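Local coordinates for uncharacterized conserved protein (Methanopyrus kandleri AV19, PDB 2QYA) that is of unknown function, a member of the DUF424 family that folds as a mixed sheet with two helices and is found as a two-chain assembly, at residues Lys57-Ala62 against Ala88-Glu93; Leu38-Pro43 against Asn75-Leu80; Ser83-Ala88 against Val105-Leu110. The protein carries 2 engineered substitutions. All coordinates share one frame; numbering follows the deposited sequence.

Interaction 1 (Lys57-Ala62 against Ala88-Glu93); sequences KKIREA and AGLARE
The contact belongs to the C-terminal end of helix 79-87, where a Schellman motif closes the helix and the following loop is laid against the flank of helix 52-66. Gly-89, with positive phi (82°), is the first residue to leave helical geometry; after it Leu-90 points toward helix 52-66, while before it Ala-88 meets that helix from the side through its CB. The methyl of Ala-88 meets Ile-59, its CB lying 3.5 Å from Ile-59 CG2, and the same CB is 4.0 Å from Arg-60 CG. One methyl thus touches both a buried branched side chain and the aliphatic base of an exposed one. The extended chain of Arg-60 carries its NE to 3.7 Å from Ala-88 O, obliquely and without a hydrogen bond, and its NH2 to 3.9 Å from Ala-88 CA. The fit of Leu-90 against Ile-59 is too close in the model to be trusted in detail. No polar bond spans the segments, and the adhesion is apolar. Beneath the helix, Ile-59 also packs on Leu-19 and Leu-21 of strand 16-23 and on Leu-8 of strand 6-13, while Leu-90 rests on Val-85 of helix 79-87.

Interaction 2 (Leu38-Pro43 against Asn75-Leu80); sequences LHISEP and NALGEL
Ile-40 and Leu-77 meet through torsions that aim each side chain across the gap: Leu-77 carries CG opposite its backbone N (chi1 -180°), while Ile-40, with chi1 at -32° and thus well short of staggered, keeps CG1 beside its N and CG2 roughly anti to it. The two side chains then meet end on, tip to tip. One methyl of Leu-77 does most of the touching, since Leu-77 CD2 lies 3.6 Å from Ile-40 CD1 and 3.9 Å from Ile-40 CG2, facing both methyls of the isoleucine. Leu-38 adds a looser touch, its CD2 standing 4.4 Å from Leu-77 CD2. Even the nearest CA atoms, those of Ile-40 and Leu-77, are 9.3 Å apart, and the side chains alone bridge that distance. The contact joins the edge of the small two-stranded antiparallel sheet, just where strand 36-39 ends, to the end of strand 71-77 in the main mixed sheet. Ile-40 is the centre of an inverse gamma turn, which turns the chain sharply just after the strand. On the opposing segment, Gly-78 follows Leu-77 and occupies the N-cap position of helix 79-87, so the leucine is the last strand residue before the chain turns into the helix. All three touching residues are buried, with Tyr-45 packing on Leu-38 and Ile-40, and Leu-26 and His-104 on Leu-77.

Interaction 3 (Ser83-Ala88 against Val105-Leu110); sequences SVVVDA and VQMYIL. Engineered in segment 105-110: Met-107 (natural residue Ile).
Val-85 fits its forked side chain against two residues of strand 103-109. With chi1 at 179° its CG1 lies opposite the backbone N and CG2 opposite the carbonyl carbon, and both methyls reach the strand. Val-105 answers tip to tip: its CG1 is 4.0 Å from Val-85 CG2 and 4.2 Å from Val-85 CG1, so one methyl faces both prongs of the fork. That methyl owes its place to a chi1 of 79°, which sets CG1 of Val-105 between its own N and carbonyl carbon. Met-107, an engineered residue where the natural sequence has isoleucine, approaches differently. Its chain runs straight through chi2 and then bends at chi3 (59°), and the methionine passes alongside Val-85, the two chains running opposite ways, the sulfur rather than the terminal methyl making the touch, with Met-107 SD 3.9 Å from Val-85 CG1. Residues 105 and 107, two apart on the strand, both direct their side chains at the helix, while between them Gln-106 OE1 is hydrogen-bonded to Thr-71 OG1 of the second subunit. Val-85 also packs on Ala-76 of strand 71-77 and Leu-21 of strand 16-23, which places it over the sheet. With no hydrogen bond or charge across the segments, the attachment of helix 79-87 to this strand rests on dispersion and the burial of apolar surface.

How the interactions relate
The three contacts follow the chain through helix 79-87: interaction 2 uses the end of the strand leading into it, interaction 3 its sheet-facing side, and interaction 1 the loop leaving it. Interactions 1 and 3 have centres about 6 Å apart and share Ala-88; Leu-90 N probably donates a hydrogen bond to Val-85 O, 3.1 Å away. Interactions 2 and 3, centres about 14 Å apart, are joined in the main sheet, where strands 71-77 and 103-109 are neighbours and Ala-76 N lies 2.9 Å from Val-105 O. Both of these also reach the second subunit. Interactions 1 and 2 do not touch: their nearest atoms are about 8 Å apart, and they lie on opposite sides of the chain's centre.

Interaction 1 (Lys57-Ala62 against Ala88-Glu93)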
ATOM      1  N   LYS A  57     -14.379  -2.501  13.824  1.00 44.88           N
ATOM      2  CA  LYS A  57     -14.144  -1.274  14.591  1.00 45.97           C
ATOM      3  C   LYS A  57     -12.771  -0.669  14.252  1.00 45.93           C
ATOM      4  O   LYS A  57     -12.679   0.526  13.976  1.00 45.77           O
ATOM      5  CB  LYS A  57     -14.308  -1.545  16.089  1.00 46.05           C
ATOM      6  CG  LYS A  57     -13.881  -0.423  17.009  1.00 47.51           C
ATOM      7  CD  LYS A  57     -14.388  -0.629  18.450  1.00 48.00           C
ATOM      8  CE  LYS A  57     -13.836   0.455  19.407  1.00 48.60           C
ATOM      9  NZ  LYS A  57     -12.383   0.198  19.751  1.00 52.87           N
ATOM     10  N   LYS A  58     -11.719  -1.490  14.265  1.00 45.81           N
ATOM     11  CA  LYS A  58     -10.363  -1.009  13.946  1.00 46.26           C
ATOM     12  C   LYS A  58     -10.239  -0.467  12.512  1.00 45.72           C
ATOM     13  O   LYS A  58      -9.512   0.491  12.267  1.00 45.49           O
ATOM     14  CB  LYS A  58      -9.298  -2.086  14.195  1.00 46.30           C
ATOM     15  CG  LYS A  58      -8.359  -1.817  15.399  1.00 49.21           C
ATOM     16  CD  LYS A  58      -9.086  -1.911  16.760  1.00 52.18           C
ATOM     17  CE  LYS A  58      -8.118  -1.777  17.999  1.00 53.98           C
ATOM     18  NZ  LYS A  58      -7.176  -2.945  18.165  1.00 58.49           N
ATOM     19  N   ILE A  59     -10.919  -1.116  11.583  1.00 45.44           N
ATOM     20  CA  ILE A  59     -10.937  -0.706  10.175  1.00 46.57           C
ATOM     21  C   ILE A  59     -11.594   0.656  10.034  1.00 45.85           C
ATOM     22  O   ILE A  59     -11.002   1.555   9.460  1.00 46.23           O
ATOM     23  CB  ILE A  59     -11.587  -1.805   9.252  1.00 46.87           C
ATOM     24  CG1 ILE A  59     -10.507  -2.593   8.551  1.00 46.77           C
ATOM     25  CG2 ILE A  59     -12.468  -1.218   8.198  1.00 48.69           C
ATOM     26  CD1 ILE A  59      -9.695  -3.375   9.447  1.00 48.69           C
ATOM     27  N   ARG A  60     -12.775   0.814  10.617  1.00 45.63           N
ATOM     28  CA  ARG A  60     -13.431   2.109  10.706  1.00 45.83           C
ATOM     29  C   ARG A  60     -12.504   3.182  11.243  1.00 45.43           C
ATOM     30  O   ARG A  60     -12.433   4.273  10.681  1.00 45.07           O
ATOM     31  CB  ARG A  60     -14.634   2.057  11.634  1.00 46.24           C
ATOM     32  CG  ARG A  60     -15.885   1.522  11.041  1.00 48.35           C
ATOM     33  CD  ARG A  60     -17.062   1.727  12.006  1.00 52.27           C
ATOM     34  NE  ARG A  60     -18.151   0.798  11.694  1.00 57.55           N
ATOM     35  CZ  ARG A  60     -18.458  -0.300  12.400  1.00 60.43           C
ATOM     36  NH1 ARG A  60     -17.788  -0.625  13.515  1.00 58.81           N
ATOM     37  NH2 ARG A  60     -19.465  -1.073  11.993  1.00 60.84           N
ATOM     38  N   GLU A  61     -11.823   2.890  12.351  1.00 44.28           N
ATOM     39  CA  GLU A  61     -11.000   3.907  13.008  1.00 44.30           C
ATOM     40  C   GLU A  61      -9.779   4.298  12.180  1.00 42.03           C
ATOM     41  O   GLU A  61      -9.406   5.454  12.175  1.00 41.66           O
ATOM     42  CB  GLU A  61     -10.540   3.442  14.392  1.00 44.16           C
ATOM     43  CG  GLU A  61     -11.661   3.277  15.439  1.00 47.69           C
ATOM     44  CD  GLU A  61     -11.200   2.462  16.671  1.00 47.96           C
ATOM     45  OE1 GLU A  61     -10.196   1.712  16.561  1.00 50.81           O
ATOM     46  OE2 GLU A  61     -11.847   2.565  17.739  1.00 51.87           O
ATOM     47  N   ALA A  62      -9.139   3.334  11.515  1.00 40.52           N
ATOM     48  CA  ALA A  62      -7.964   3.632  10.714  1.00 39.72           C
ATOM     49  C   ALA A  62      -8.381   4.454   9.488  1.00 39.97           C
ATOM     50  O   ALA A  62      -7.656   5.359   9.089  1.00 39.18           O
ATOM     51  CB  ALA A  62      -7.236   2.364  10.305  1.00 39.29           C
ATOM     52  N   ALA A  88     -18.111  -2.772   8.329  1.00 48.17           N
ATOM     53  CA  ALA A  88     -17.504  -1.470   8.611  1.00 48.23           C
ATOM     54  C   ALA A  88     -18.150  -0.339   7.797  1.00 48.08           C
ATOM     55  O   ALA A  88     -17.849   0.826   8.023  1.00 48.61           O
ATOM     56  CB  ALA A  88     -15.989  -1.518   8.381  1.00 47.82           C
ATOM     57  N   GLY A  89     -19.025  -0.697   6.855  1.00 48.89           N
ATOM     58  CA  GLY A  89     -19.732   0.263   5.987  1.00 49.53           C
ATOM     59  C   GLY A  89     -18.881   0.716   4.812  1.00 50.32           C
ATOM     60  O   GLY A  89     -19.138   1.765   4.212  1.00 51.43           O
ATOM     61  N   LEU A  90     -17.871  -0.078   4.474  1.00 50.04           N
ATOM     62  CA  LEU A  90     -16.870   0.333   3.518  1.00 49.84           C
ATOM     63  C   LEU A  90     -17.195  -0.159   2.109  1.00 49.94           C
ATOM     64  O   LEU A  90     -16.753   0.434   1.120  1.00 49.32           O
ATOM     65  CB  LEU A  90     -15.493  -0.174   3.969  1.00 50.17           C
ATOM     66  CG  LEU A  90     -14.437   0.764   4.605  1.00 50.22           C
ATOM     67  CD1 LEU A  90     -14.922   2.122   5.092  1.00 48.43           C
ATOM     68  CD2 LEU A  90     -13.690   0.025   5.705  1.00 48.70           C
ATOM     69  N   ALA A  91     -17.963  -1.241   2.033  1.00 49.63           N
ATOM     70  CA  ALA A  91     -18.354  -1.850   0.769  1.00 50.18           C
ATOM     71  C   ALA A  91     -19.747  -2.456   0.915  1.00 51.17           C
ATOM     72  O   ALA A  91     -20.126  -2.833   2.026  1.00 50.70           O
ATOM     73  CB  ALA A  91     -17.352  -2.914   0.358  1.00 49.39           C
ATOM     74  N   ARG A  92     -20.500  -2.522  -0.195  1.00 52.09           N
ATOM     75  CA  ARG A  92     -21.786  -3.236  -0.242  1.00 54.04           C
ATOM     76  C   ARG A  92     -21.525  -4.721  -0.445  1.00 53.97           C
ATOM     77  O   ARG A  92     -20.537  -5.113  -1.075  1.00 53.52           O
ATOM     78  CB  ARG A  92     -22.682  -2.754  -1.400  1.00 54.08           C
ATOM     79  CG  ARG A  92     -23.113  -1.267  -1.412  1.00 56.12           C
ATOM     80  CD  ARG A  92     -24.143  -1.000  -2.560  1.00 56.61           C
ATOM     81  NE  ARG A  92     -23.711  -1.539  -3.863  1.00 63.02           N
ATOM     82  CZ  ARG A  92     -23.072  -0.842  -4.815  1.00 64.71           C
ATOM     83  NH1 ARG A  92     -22.780   0.445  -4.643  1.00 65.76           N
ATOM     84  NH2 ARG A  92     -22.715  -1.435  -5.953  1.00 64.97           N
ATOM     85  N   GLU A  93     -22.426  -5.553   0.055  1.00 54.19           N
ATOM     86  CA  GLU A  93     -22.282  -6.986  -0.118  1.00 55.41           C
ATOM     87  C   GLU A  93     -22.069  -7.348  -1.569  1.00 54.64           C
ATOM     88  O   GLU A  93     -21.249  -8.215  -1.859  1.00 53.56           O
ATOM     89  CB  GLU A  93     -23.474  -7.754   0.477  1.00 55.67           C
ATOM     90  CG  GLU A  93     -23.570  -7.594   2.002  1.00 57.47           C
ATOM     91  CD  GLU A  93     -24.552  -8.555   2.653  1.00 58.68           C
ATOM     92  OE1 GLU A  93     -25.460  -8.065   3.385  1.00 62.04           O
ATOM     93  OE2 GLU A  93     -24.425  -9.789   2.419  1.00 61.75           O
TER

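Interaction 2 (Leu38-Pro43 against Asn75-Leu80)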
ATOM      1  N   LEU A  38      -1.987 -18.640  -5.867  1.00 75.31           N
ATOM      2  CA  LEU A  38      -1.806 -17.702  -4.779  1.00 74.41           C
ATOM      3  C   LEU A  38      -1.362 -18.461  -3.538  1.00 73.10           C
ATOM      4  O   LEU A  38      -2.018 -19.398  -3.093  1.00 72.92           O
ATOM      5  CB  LEU A  38      -3.069 -16.859  -4.517  1.00 74.52           C
ATOM      6  CG  LEU A  38      -3.012 -15.857  -3.344  1.00 75.45           C
ATOM      7  CD1 LEU A  38      -1.848 -14.849  -3.439  1.00 75.65           C
ATOM      8  CD2 LEU A  38      -4.339 -15.125  -3.135  1.00 75.07           C
ATOM      9  N   HIS A  39      -0.220 -18.047  -3.011  1.00 72.10           N
ATOM     10  CA  HIS A  39       0.279 -18.518  -1.722  1.00 71.01           C
ATOM     11  C   HIS A  39      -0.166 -17.532  -0.644  1.00 69.39           C
ATOM     12  O   HIS A  39       0.255 -16.376  -0.648  1.00 68.70           O
ATOM     13  CB  HIS A  39       1.811 -18.621  -1.761  1.00 71.36           C
ATOM     14  CG  HIS A  39       2.335 -19.317  -2.980  1.00 72.21           C
ATOM     15  ND1 HIS A  39       2.749 -18.637  -4.105  1.00 73.38           N
ATOM     16  CD2 HIS A  39       2.494 -20.634  -3.257  1.00 72.93           C
ATOM     17  CE1 HIS A  39       3.152 -19.503  -5.017  1.00 73.45           C
ATOM     18  NE2 HIS A  39       3.010 -20.722  -4.527  1.00 73.28           N
ATOM     19  N   ILE A  40      -1.040 -17.976   0.254  1.00 67.95           N
ATOM     20  CA  ILE A  40      -1.465 -17.123   1.374  1.00 66.72           C
ATOM     21  C   ILE A  40      -0.359 -17.180   2.442  1.00 66.27           C
ATOM     22  O   ILE A  40      -0.508 -17.814   3.491  1.00 66.19           O
ATOM     23  CB  ILE A  40      -2.863 -17.502   1.956  1.00 66.06           C
ATOM     24  CG1 ILE A  40      -3.808 -18.050   0.886  1.00 66.82           C
ATOM     25  CG2 ILE A  40      -3.504 -16.329   2.638  1.00 64.73           C
ATOM     26  CD1 ILE A  40      -4.044 -17.159  -0.320  1.00 66.63           C
ATOM     27  N   SER A  41       0.748 -16.498   2.146  1.00 65.72           N
ATOM     28  CA  SER A  41       2.008 -16.639   2.886  1.00 65.01           C
ATOM     29  C   SER A  41       2.079 -15.743   4.102  1.00 64.10           C
ATOM     30  O   SER A  41       1.605 -14.611   4.069  1.00 63.77           O
ATOM     31  CB  SER A  41       3.215 -16.361   1.969  1.00 65.10           C
ATOM     32  OG  SER A  41       3.355 -14.974   1.675  1.00 64.36           O
ATOM     33  N   GLU A  42       2.705 -16.274   5.153  1.00 63.65           N
ATOM     34  CA  GLU A  42       2.863 -15.609   6.450  1.00 63.03           C
ATOM     35  C   GLU A  42       3.433 -14.186   6.382  1.00 61.99           C
ATOM     36  O   GLU A  42       2.894 -13.279   7.037  1.00 62.35           O
ATOM     37  CB  GLU A  42       3.663 -16.488   7.430  1.00 63.34           C
ATOM     38  CG  GLU A  42       4.268 -15.723   8.618  1.00 65.49           C
ATOM     39  CD  GLU A  42       4.131 -16.444   9.977  1.00 68.70           C
ATOM     40  OE1 GLU A  42       3.366 -17.441  10.078  1.00 67.32           O
ATOM     41  OE2 GLU A  42       4.783 -15.979  10.955  1.00 69.29           O
ATOM     42  N   PRO A  43       4.506 -13.963   5.593  1.00 60.54           N
ATOM     43  CA  PRO A  43       4.992 -12.577   5.586  1.00 59.35           C
ATOM     44  C   PRO A  43       3.913 -11.560   5.136  1.00 57.79           C
ATOM     45  O   PRO A  43       3.703 -10.578   5.828  1.00 57.30           O
ATOM     46  CB  PRO A  43       6.191 -12.624   4.633  1.00 59.45           C
ATOM     47  CG  PRO A  43       5.975 -13.850   3.810  1.00 60.08           C
ATOM     48  CD  PRO A  43       5.305 -14.829   4.711  1.00 60.33           C
ATOM     49  N   ASN A  75      -7.280  -4.587   1.465  1.00 36.46           N
ATOM     50  CA  ASN A  75      -7.282  -5.872   0.820  1.00 37.28           C
ATOM     51  C   ASN A  75      -7.872  -6.845   1.841  1.00 36.91           C
ATOM     52  O   ASN A  75      -7.353  -6.954   2.951  1.00 34.62           O
ATOM     53  CB  ASN A  75      -5.860  -6.326   0.482  1.00 38.61           C
ATOM     54  CG  ASN A  75      -4.895  -5.163   0.267  1.00 43.02           C
ATOM     55  OD1 ASN A  75      -3.865  -5.084   0.945  1.00 46.22           O
ATOM     56  ND2 ASN A  75      -5.223  -4.248  -0.671  1.00 42.59           N
ATOM     57  N   ALA A  76      -8.957  -7.522   1.462  1.00 36.51           N
ATOM     58  CA  ALA A  76      -9.577  -8.547   2.297  1.00 36.85           C
ATOM     59  C   ALA A  76      -9.760  -9.861   1.533  1.00 37.49           C
ATOM     60  O   ALA A  76     -10.239  -9.877   0.400  1.00 37.94           O
ATOM     61  CB  ALA A  76     -10.891  -8.029   2.888  1.00 36.42           C
ATOM     62  N   LEU A  77      -9.300 -10.952   2.136  1.00 37.36           N
ATOM     63  CA  LEU A  77      -9.402 -12.270   1.575  1.00 38.28           C
ATOM     64  C   LEU A  77     -10.114 -13.235   2.557  1.00 39.32           C
ATOM     65  O   LEU A  77      -9.630 -13.483   3.688  1.00 38.62           O
ATOM     66  CB  LEU A  77      -8.010 -12.800   1.207  1.00 37.83           C
ATOM     67  CG  LEU A  77      -7.940 -14.202   0.580  1.00 38.87           C
ATOM     68  CD1 LEU A  77      -8.467 -14.245  -0.885  1.00 38.47           C
ATOM     69  CD2 LEU A  77      -6.517 -14.808   0.704  1.00 38.85           C
ATOM     70  N   GLY A  78     -11.235 -13.801   2.097  1.00 39.98           N
ATOM     71  CA  GLY A  78     -12.067 -14.704   2.896  1.00 40.49           C
ATOM     72  C   GLY A  78     -13.450 -14.165   3.193  1.00 41.53           C
ATOM     73  O   GLY A  78     -13.698 -12.960   3.176  1.00 40.86           O
ATOM     74  N   GLU A  79     -14.358 -15.091   3.486  1.00 42.99           N
ATOM     75  CA  GLU A  79     -15.758 -14.798   3.756  1.00 44.47           C
ATOM     76  C   GLU A  79     -15.930 -13.896   4.967  1.00 43.44           C
ATOM     77  O   GLU A  79     -16.622 -12.893   4.910  1.00 43.80           O
ATOM     78  CB  GLU A  79     -16.508 -16.127   3.955  1.00 44.58           C
ATOM     79  CG  GLU A  79     -17.936 -15.992   4.448  1.00 48.29           C
ATOM     80  CD  GLU A  79     -18.738 -17.281   4.278  1.00 48.34           C
ATOM     81  OE1 GLU A  79     -18.116 -18.364   4.106  1.00 50.70           O
ATOM     82  OE2 GLU A  79     -19.995 -17.197   4.323  1.00 54.97           O
ATOM     83  N   LEU A  80     -15.297 -14.266   6.078  1.00 43.37           N
ATOM     84  CA  LEU A  80     -15.325 -13.447   7.281  1.00 41.93           C
ATOM     85  C   LEU A  80     -14.645 -12.103   7.059  1.00 40.93           C
ATOM     86  O   LEU A  80     -15.187 -11.076   7.438  1.00 41.08           O
ATOM     87  CB  LEU A  80     -14.636 -14.205   8.433  1.00 43.35           C
ATOM     88  CG  LEU A  80     -15.011 -13.794   9.855  1.00 44.03           C
ATOM     89  CD1 LEU A  80     -16.486 -14.148  10.114  1.00 46.08           C
ATOM     90  CD2 LEU A  80     -14.076 -14.436  10.914  1.00 41.68           C
TER

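Interaction 3 (Ser83-Ala88 against Val105-Leu110)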
ATOM      1  N   SER A  83     -16.831  -9.805   5.023  1.00 40.45           N
ATOM      2  CA  SER A  83     -17.984  -9.434   5.842  1.00 41.54           C
ATOM      3  C   SER A  83     -17.599  -8.343   6.823  1.00 40.53           C
ATOM      4  O   SER A  83     -18.418  -7.508   7.175  1.00 40.57           O
ATOM      5  CB  SER A  83     -18.558 -10.663   6.571  1.00 41.64           C
ATOM      6  OG  SER A  83     -17.933 -10.834   7.834  1.00 45.50           O
ATOM      7  N   VAL A  84     -16.335  -8.348   7.248  1.00 40.35           N
ATOM      8  CA  VAL A  84     -15.781  -7.260   8.061  1.00 39.53           C
ATOM      9  C   VAL A  84     -15.786  -5.951   7.288  1.00 40.35           C
ATOM     10  O   VAL A  84     -16.146  -4.909   7.831  1.00 40.46           O
ATOM     11  CB  VAL A  84     -14.325  -7.566   8.548  1.00 39.63           C
ATOM     12  CG1 VAL A  84     -13.677  -6.303   9.148  1.00 37.87           C
ATOM     13  CG2 VAL A  84     -14.328  -8.705   9.588  1.00 38.09           C
ATOM     14  N   VAL A  85     -15.355  -5.993   6.029  1.00 41.39           N
ATOM     15  CA  VAL A  85     -15.320  -4.776   5.219  1.00 42.73           C
ATOM     16  C   VAL A  85     -16.743  -4.209   5.041  1.00 43.46           C
ATOM     17  O   VAL A  85     -16.945  -3.000   5.160  1.00 43.84           O
ATOM     18  CB  VAL A  85     -14.622  -5.013   3.864  1.00 43.12           C
ATOM     19  CG1 VAL A  85     -14.624  -3.730   3.040  1.00 41.91           C
ATOM     20  CG2 VAL A  85     -13.186  -5.525   4.080  1.00 41.21           C
ATOM     21  N   VAL A  86     -17.714  -5.098   4.802  1.00 44.79           N
ATOM     22  CA  VAL A  86     -19.140  -4.739   4.669  1.00 45.70           C
ATOM     23  C   VAL A  86     -19.645  -4.170   5.993  1.00 46.74           C
ATOM     24  O   VAL A  86     -20.288  -3.104   6.034  1.00 46.99           O
ATOM     25  CB  VAL A  86     -20.045  -5.975   4.226  1.00 45.60           C
ATOM     26  CG1 VAL A  86     -21.554  -5.617   4.175  1.00 46.11           C
ATOM     27  CG2 VAL A  86     -19.636  -6.512   2.915  1.00 44.51           C
ATOM     28  N   ASP A  87     -19.337  -4.858   7.090  1.00 47.56           N
ATOM     29  CA  ASP A  87     -19.870  -4.418   8.369  1.00 48.98           C
ATOM     30  C   ASP A  87     -19.276  -3.118   8.856  1.00 48.44           C
ATOM     31  O   ASP A  87     -19.854  -2.448   9.715  1.00 48.97           O
ATOM     32  CB  ASP A  87     -19.718  -5.481   9.443  1.00 50.18           C
ATOM     33  CG  ASP A  87     -20.947  -5.600  10.292  1.00 54.12           C
ATOM     34  OD1 ASP A  87     -21.704  -6.576  10.073  1.00 60.93           O
ATOM     35  OD2 ASP A  87     -21.184  -4.712  11.145  1.00 58.16           O
ATOM     36  N   ALA A  88     -18.111  -2.772   8.329  1.00 48.17           N
ATOM     37  CA  ALA A  88     -17.504  -1.470   8.611  1.00 48.23           C
ATOM     38  C   ALA A  88     -18.150  -0.339   7.797  1.00 48.08           C
ATOM     39  O   ALA A  88     -17.849   0.826   8.023  1.00 48.61           O
ATOM     40  CB  ALA A  88     -15.989  -1.518   8.381  1.00 47.82           C
ATOM     41  N   VAL A 105     -11.876  -8.629  -1.727  1.00 41.23           N
ATOM     42  CA  VAL A 105     -12.100  -7.234  -2.073  1.00 39.85           C
ATOM     43  C   VAL A 105     -10.787  -6.433  -1.973  1.00 39.65           C
ATOM     44  O   VAL A 105      -9.970  -6.658  -1.070  1.00 36.84           O
ATOM     45  CB  VAL A 105     -13.268  -6.577  -1.292  1.00 40.51           C
ATOM     46  CG1 VAL A 105     -12.883  -6.163   0.149  1.00 38.85           C
ATOM     47  CG2 VAL A 105     -13.794  -5.338  -2.098  1.00 41.59           C
ATOM     48  N   GLN A 106     -10.587  -5.544  -2.955  1.00 39.68           N
ATOM     49  CA  GLN A 106      -9.531  -4.529  -2.936  1.00 39.91           C
ATOM     50  C   GLN A 106     -10.145  -3.128  -3.139  1.00 40.30           C
ATOM     51  O   GLN A 106     -10.964  -2.925  -4.073  1.00 40.18           O
ATOM     52  CB  GLN A 106      -8.502  -4.856  -4.008  1.00 40.69           C
ATOM     53  CG  GLN A 106      -7.136  -4.156  -3.824  1.00 44.80           C
ATOM     54  CD  GLN A 106      -5.944  -5.082  -4.105  1.00 46.33           C
ATOM     55  OE1 GLN A 106      -4.816  -4.782  -3.733  1.00 47.12           O
ATOM     56  NE2 GLN A 106      -6.200  -6.204  -4.756  1.00 47.87           N
ATOM     57  N   MET A 107      -9.780  -2.188  -2.252  1.00 38.93           N
ATOM     58  CA  MET A 107     -10.284  -0.822  -2.248  1.00 38.13           C
ATOM     59  C   MET A 107      -9.141   0.208  -2.061  1.00 38.72           C
ATOM     60  O   MET A 107      -8.206  -0.011  -1.284  1.00 38.98           O
ATOM     61  CB  MET A 107     -11.249  -0.559  -1.090  1.00 37.58           C
ATOM     62  CG  MET A 107     -12.284  -1.607  -0.710  1.00 38.44           C
ATOM     63  SD  MET A 107     -13.245  -0.922   0.676  1.00 37.31           S
ATOM     64  CE  MET A 107     -13.904   0.561  -0.039  1.00 33.94           C
ATOM     65  N   TYR A 108      -9.236   1.338  -2.751  1.00 37.53           N
ATOM     66  CA  TYR A 108      -8.327   2.446  -2.535  1.00 37.79           C
ATOM     67  C   TYR A 108      -9.169   3.606  -2.102  1.00 38.44           C
ATOM     68  O   TYR A 108     -10.119   3.995  -2.804  1.00 39.41           O
ATOM     69  CB  TYR A 108      -7.556   2.785  -3.792  1.00 37.91           C
ATOM     70  CG  TYR A 108      -6.727   1.619  -4.274  1.00 39.54           C
ATOM     71  CD1 TYR A 108      -5.470   1.354  -3.704  1.00 39.11           C
ATOM     72  CD2 TYR A 108      -7.222   0.743  -5.243  1.00 37.56           C
ATOM     73  CE1 TYR A 108      -4.713   0.271  -4.101  1.00 40.06           C
ATOM     74  CE2 TYR A 108      -6.461  -0.337  -5.673  1.00 39.08           C
ATOM     75  CZ  TYR A 108      -5.207  -0.567  -5.082  1.00 40.57           C
ATOM     76  OH  TYR A 108      -4.442  -1.635  -5.487  1.00 42.76           O
ATOM     77  N   ILE A 109      -8.858   4.132  -0.925  1.00 37.71           N
ATOM     78  CA  ILE A 109      -9.593   5.237  -0.371  1.00 37.39           C
ATOM     79  C   ILE A 109      -8.591   6.344  -0.316  1.00 37.71           C
ATOM     80  O   ILE A 109      -7.687   6.317   0.527  1.00 37.90           O
ATOM     81  CB  ILE A 109     -10.125   4.915   1.015  1.00 37.72           C
ATOM     82  CG1 ILE A 109     -10.975   3.633   0.972  1.00 37.27           C
ATOM     83  CG2 ILE A 109     -10.944   6.108   1.574  1.00 37.79           C
ATOM     84  CD1 ILE A 109     -11.522   3.186   2.328  1.00 37.12           C
ATOM     85  N   LEU A 110      -8.715   7.306  -1.243  1.00 37.00           N
ATOM     86  CA  LEU A 110      -7.786   8.430  -1.306  1.00 36.41           C
ATOM     87  C   LEU A 110      -8.163   9.499  -0.287  1.00 35.99           C
ATOM     88  O   LEU A 110      -9.303   9.558   0.139  1.00 35.02           O
ATOM     89  CB  LEU A 110      -7.655   8.976  -2.754  1.00 37.23           C
ATOM     90  CG  LEU A 110      -6.614   8.174  -3.569  1.00 38.24           C
ATOM     91  CD1 LEU A 110      -7.098   6.758  -3.992  1.00 38.05           C
ATOM     92  CD2 LEU A 110      -6.133   8.967  -4.780  1.00 39.45           C
TER